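FMN-dependent nitronate monooxygenase (Shewanella oneidensis, PDB 5LSM) is an FMN-dependent monooxygenase that probably detoxifies propionate 3-nitronate, oxidising it with molecular oxygen to 3-oxopropanoate. Local coordinates at residues A91-E96 and W317-L322. Numbering follows the deposited sequence.
Sequences APYFAE and WDFSPL
Phe-319 and Tyr-93 form a T-shaped (edge-to-face) aromatic pair that joins a late loop of this TIM-barrel-type flavoprotein to the short helix 91-97, a buried contact remote from the FMN pocket. Along 317-322, Trp-317 comes first; its O accepts a backbone hydrogen bond from Ser-320 N, 3.3 Å long, which spans the turn through Asp-318 and Phe-319. Asp-318 leans on Arg-282, whose NH2 makes a salt bridge with Glu-96 OE1. At Phe-319 the side chain is rotated with CG anti to the carbonyl carbon and beside the backbone N (chi1 -69°), which carries the ring toward helix 91-97 with its CZ end leading, over one face of Tyr-93. The ring planes meet at 70° with centroids 4.9 Å apart. Contact is off-centre, near the CG–CD1 side of the tyrosine: CZ of Phe-319 lies 3.6 Å from CG of Tyr-93. Phe-97 and Phe-283 also meet the phenylalanine ring, making an aromatic cluster, and the hydroxyl of Tyr-93 is hydrogen-bonded to Glu-286 OE1. An alanine in place of Tyr-93 is likely to leave the Phe-319 edge without its aromatic face and Glu-286 without this hydroxyl partner. Beyond the pair, Ser-320 OG hydrogen-bonds Glu-312 OE2, and Leu-322 pairs through its backbone with Ile-279. The closest approach between the two segments is Phe-319 CZ to Tyr-93 CD1, 3.4 Å.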
loop_
_atom_site.group_PDB
_atom_site.type_symbol
_atom_site.label_atom_id
_atom_site.label_comp_id
_atom_site.label_asym_id
_atom_site.label_seq_id
_atom_site.Cartn_x
_atom_site.Cartn_y
_atom_site.Cartn_z
ATOM N N ALA A 91 -19.301 -22.022 -15.989
ATOM C CA ALA A 91 -19.707 -23.336 -16.481
ATOM C C ALA A 91 -18.526 -24.320 -16.697
ATOM O O ALA A 91 -18.595 -25.468 -16.272
ATOM C CB ALA A 91 -20.532 -23.183 -17.751
ATOM N N PRO A 92 -17.422 -23.852 -17.305
ATOM C CA PRO A 92 -16.252 -24.709 -17.495
ATOM C C PRO A 92 -15.713 -25.374 -16.223
ATOM O O PRO A 92 -15.308 -26.546 -16.260
ATOM C CB PRO A 92 -15.208 -23.746 -18.054
ATOM C CG PRO A 92 -16.001 -22.713 -18.771
ATOM C CD PRO A 92 -17.256 -22.545 -17.969
ATOM N N TYR A 93 -15.686 -24.636 -15.116
ATOM C CA TYR A 93 -15.244 -25.212 -13.851
ATOM C C TYR A 93 -16.235 -26.230 -13.345
ATOM O O TYR A 93 -15.842 -27.277 -12.849
ATOM C CB TYR A 93 -15.017 -24.143 -12.788
ATOM C CG TYR A 93 -13.994 -23.115 -13.180
ATOM C CD1 TYR A 93 -12.689 -23.488 -13.513
ATOM C CD2 TYR A 93 -14.336 -21.772 -13.252
ATOM C CE1 TYR A 93 -11.757 -22.546 -13.913
ATOM C CE2 TYR A 93 -13.416 -20.822 -13.637
ATOM C CZ TYR A 93 -12.128 -21.209 -13.969
ATOM O OH TYR A 93 -11.234 -20.238 -14.344
ATOM N N PHE A 94 -17.519 -25.931 -13.471
ATOM C CA PHE A 94 -18.540 -26.866 -13.032
ATOM C C PHE A 94 -18.390 -28.181 -13.776
ATOM O O PHE A 94 -18.391 -29.249 -13.173
ATOM C CB PHE A 94 -19.930 -26.289 -13.270
ATOM C CG PHE A 94 -20.227 -25.089 -12.440
ATOM C CD1 PHE A 94 -19.974 -25.095 -11.080
ATOM C CD2 PHE A 94 -20.754 -23.954 -13.013
ATOM C CE1 PHE A 94 -20.269 -23.992 -10.304
ATOM C CE2 PHE A 94 -21.055 -22.851 -12.247
ATOM C CZ PHE A 94 -20.790 -22.860 -10.896
ATOM N N ALA A 95 -18.195 -28.084 -15.081
ATOM C CA ALA A 95 -17.865 -29.245 -15.901
ATOM C C ALA A 95 -16.591 -29.973 -15.420
ATOM O O ALA A 95 -16.590 -31.181 -15.224
ATOM C CB ALA A 95 -17.721 -28.820 -17.359
ATOM N N GLU A 96 -15.497 -29.240 -15.279
ATOM C CA GLU A 96 -14.235 -29.843 -14.853
ATOM C C GLU A 96 -14.438 -30.654 -13.572
ATOM O O GLU A 96 -14.146 -31.840 -13.527
ATOM C CB GLU A 96 -13.171 -28.758 -14.666
ATOM C CG GLU A 96 -11.896 -29.238 -13.994
ATOM C CD GLU A 96 -10.819 -28.180 -13.961
ATOM O OE1 GLU A 96 -11.091 -27.053 -14.427
ATOM O OE2 GLU A 96 -9.699 -28.480 -13.478
ATOM N N TRP A 317 -6.203 -25.600 -3.371
ATOM C CA TRP A 317 -6.689 -24.335 -2.834
ATOM C C TRP A 317 -7.179 -23.377 -3.929
ATOM O O TRP A 317 -7.456 -22.213 -3.654
ATOM C CB TRP A 317 -5.654 -23.685 -1.886
ATOM C CG TRP A 317 -4.312 -23.258 -2.472
ATOM C CD1 TRP A 317 -4.111 -22.417 -3.519
ATOM C CD2 TRP A 317 -3.006 -23.495 -1.903
ATOM N NE1 TRP A 317 -2.762 -22.174 -3.685
ATOM C CE2 TRP A 317 -2.069 -22.810 -2.695
ATOM C CE3 TRP A 317 -2.544 -24.241 -0.819
ATOM C CZ2 TRP A 317 -0.696 -22.879 -2.466
ATOM C CZ3 TRP A 317 -1.171 -24.312 -0.592
ATOM C CH2 TRP A 317 -0.268 -23.630 -1.414
ATOM N N ASP A 318 -7.453 -23.931 -5.115
ATOM C CA ASP A 318 -7.707 -23.148 -6.339
ATOM C C ASP A 318 -8.976 -22.289 -6.280
ATOM O O ASP A 318 -9.086 -21.312 -7.005
ATOM C CB ASP A 318 -7.784 -24.074 -7.582
ATOM C CG ASP A 318 -6.446 -24.805 -7.881
ATOM O OD1 ASP A 318 -5.535 -24.772 -7.024
ATOM O OD2 ASP A 318 -6.325 -25.446 -8.956
ATOM N N PHE A 319 -9.946 -22.660 -5.453
ATOM C CA PHE A 319 -11.210 -21.920 -5.404
ATOM C C PHE A 319 -11.540 -21.455 -3.982
ATOM O O PHE A 319 -12.702 -21.334 -3.616
ATOM C CB PHE A 319 -12.349 -22.769 -6.000
ATOM C CG PHE A 319 -12.232 -22.975 -7.483
ATOM C CD1 PHE A 319 -12.786 -22.064 -8.367
ATOM C CD2 PHE A 319 -11.468 -24.009 -7.991
ATOM C CE1 PHE A 319 -12.617 -22.207 -9.730
ATOM C CE2 PHE A 319 -11.286 -24.160 -9.351
ATOM C CZ PHE A 319 -11.868 -23.262 -10.221
ATOM N N SER A 320 -10.507 -21.181 -3.189
ATOM C CA SER A 320 -10.704 -20.791 -1.796
ATOM C C SER A 320 -10.449 -19.284 -1.597
ATOM O O SER A 320 -9.534 -18.726 -2.194
ATOM C CB SER A 320 -9.784 -21.598 -0.888
ATOM O OG SER A 320 -10.110 -22.976 -0.912
ATOM N N PRO A 321 -11.261 -18.629 -0.751
ATOM C CA PRO A 321 -10.925 -17.304 -0.250
ATOM C C PRO A 321 -9.840 -17.372 0.836
ATOM O O PRO A 321 -10.123 -17.660 1.997
ATOM C CB PRO A 321 -12.252 -16.811 0.327
ATOM C CG PRO A 321 -12.908 -18.051 0.813
ATOM C CD PRO A 321 -12.545 -19.106 -0.210
ATOM N N LEU A 322 -8.598 -17.130 0.439
ATOM C CA LEU A 322 -7.468 -17.325 1.311
ATOM C C LEU A 322 -7.068 -15.967 1.871
ATOM O O LEU A 322 -6.055 -15.401 1.499
ATOM C CB LEU A 322 -6.318 -17.931 0.513
ATOM C CG LEU A 322 -6.519 -19.317 -0.096
ATOM C CD1 LEU A 322 -5.406 -19.597 -1.091
ATOM C CD2 LEU A 322 -6.512 -20.365 1.004
#